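Local coordinates for armadillo repeat protein arm00016 (Synthetic construct, PDB 4D4E) that is a computationally designed armadillo repeat protein, built as a scaffold for the modular recognition of peptides and probably meant to bind them in extended form, at residues A[18-21]-A[27-30]. Sequence-based numbering, arbitrary orientation.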
loop_
_atom_site.group_PDB
_atom_site.type_symbol
_atom_site.label_atom_id
_atom_site.label_comp_id
_atom_site.label_asym_id
_atom_site.label_seq_id
_atom_site.Cartn_x
_atom_site.Cartn_y
_atom_site.Cartn_z
ATOM N N VAL A 18 0.918 -11.746 -23.331
ATOM C CA VAL A 18 0.499 -12.490 -22.151
ATOM C C VAL A 18 1.033 -13.933 -22.121
ATOM O O VAL A 18 1.488 -14.418 -21.065
ATOM C CB VAL A 18 -1.051 -12.536 -22.017
ATOM C CG1 VAL A 18 -1.491 -13.664 -21.044
ATOM C CG2 VAL A 18 -1.576 -11.163 -21.597
ATOM N N GLN A 19 0.977 -14.608 -23.266
ATOM C CA GLN A 19 1.563 -15.929 -23.391
ATOM C C GLN A 19 3.053 -15.963 -23.010
ATOM O O GLN A 19 3.514 -16.923 -22.370
ATOM C CB GLN A 19 1.400 -16.456 -24.806
ATOM C CG GLN A 19 1.311 -17.963 -24.821
ATOM C CD GLN A 19 1.559 -18.516 -26.207
ATOM O OE1 GLN A 19 1.542 -17.772 -27.188
ATOM N NE2 GLN A 19 1.780 -19.828 -26.303
ATOM N N GLN A 20 3.793 -14.920 -23.402
ATOM C CA GLN A 20 5.228 -14.857 -23.144
ATOM C C GLN A 20 5.595 -14.738 -21.673
ATOM O O GLN A 20 6.716 -15.088 -21.315
ATOM C CB GLN A 20 5.888 -13.741 -23.952
ATOM C CG GLN A 20 5.870 -14.036 -25.439
ATOM C CD GLN A 20 6.223 -12.820 -26.279
ATOM O OE1 GLN A 20 6.291 -11.687 -25.776
ATOM N NE2 GLN A 20 6.471 -13.047 -27.570
ATOM N N LEU A 21 4.669 -14.262 -20.828
ATOM C CA LEU A 21 4.858 -14.302 -19.358
ATOM C C LEU A 21 5.049 -15.736 -18.840
ATOM O O LEU A 21 5.578 -15.937 -17.757
ATOM C CB LEU A 21 3.659 -13.644 -18.624
ATOM C CG LEU A 21 3.341 -12.191 -18.993
ATOM C CD1 LEU A 21 2.226 -11.692 -18.110
ATOM C CD2 LEU A 21 4.583 -11.253 -18.855
ATOM N N GLN A 27 14.764 -14.048 -21.589
ATOM C CA GLN A 27 14.810 -12.688 -22.175
ATOM C C GLN A 27 13.477 -12.308 -22.847
ATOM O O GLN A 27 13.090 -11.141 -22.865
ATOM C CB GLN A 27 16.088 -12.358 -23.023
ATOM C CG GLN A 27 16.618 -13.414 -24.011
ATOM C CD GLN A 27 17.270 -14.652 -23.352
ATOM O OE1 GLN A 27 17.636 -14.650 -22.170
ATOM N NE2 GLN A 27 17.406 -15.721 -24.132
ATOM N N GLU A 28 12.780 -13.315 -23.350
ATOM C CA GLU A 28 11.424 -13.162 -23.837
ATOM C C GLU A 28 10.449 -12.897 -22.672
ATOM O O GLU A 28 9.552 -12.064 -22.802
ATOM C CB GLU A 28 11.029 -14.435 -24.543
ATOM C CG GLU A 28 9.778 -14.351 -25.383
ATOM C CD GLU A 28 9.361 -15.726 -25.855
ATOM O OE1 GLU A 28 10.106 -16.693 -25.565
ATOM O OE2 GLU A 28 8.296 -15.846 -26.504
ATOM N N LEU A 29 10.623 -13.598 -21.539
ATOM C CA LEU A 29 9.839 -13.257 -20.344
ATOM C C LEU A 29 10.049 -11.774 -20.005
ATOM O O LEU A 29 9.079 -10.994 -19.934
ATOM C CB LEU A 29 10.169 -14.160 -19.156
ATOM C CG LEU A 29 9.717 -13.709 -17.734
ATOM C CD1 LEU A 29 8.227 -13.528 -17.659
ATOM C CD2 LEU A 29 10.149 -14.674 -16.647
ATOM N N GLN A 30 11.307 -11.403 -19.776
ATOM C CA GLN A 30 11.711 -10.035 -19.409
ATOM C C GLN A 30 11.102 -9.023 -20.368
ATOM O O GLN A 30 10.569 -8.015 -19.957
ATOM C CB GLN A 30 13.245 -9.934 -19.575
ATOM C CG GLN A 30 13.916 -8.777 -18.844
ATOM C CD GLN A 30 15.271 -8.360 -19.448
ATOM O OE1 GLN A 30 15.694 -8.853 -20.505
ATOM N NE2 GLN A 30 15.930 -7.420 -18.796
#
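Q20 and E28 meet where two consecutive helices approach each other around a short turn, and the methylene chain of Q20 packs against the carboxylate and CG of E28. The two chains, both extended beyond CG, cross at about a right angle. CG of Q20 lies 3.2 Å from OE2 of E28, and the methylenes also touch, CG of Q20 to CG of E28 at 3.9 Å. Amide and carboxylate planes stand 73° apart, and no hydrogen bond joins the two groups, although NE2 of Q20 is 3.5 Å from OE2 of E28. E28 has its CG anti to the backbone N (chi1 -167°), which swings the carboxylate back toward the turn, where OE1 is hydrogen-bonded to S23. D25 OD1 accepts the backbone N-H of E28 in the first turn of helix 26-40. On the buried side L29 lies against the backbone of Q20 and L21: its CD1 lies 3.6 Å from O of L21, and its CA 3.7 Å from O of Q20. The two leucine side chains themselves only brush, CD2 of L21 to CD1 of L29 at 4.5 Å; the L21 side chain also touches A32, L33 and L36, further along helix 26-40. The whole is a short connection between two consecutive helices, 14-20 and 26-40, at the N-terminal end of the designed armadillo solenoid.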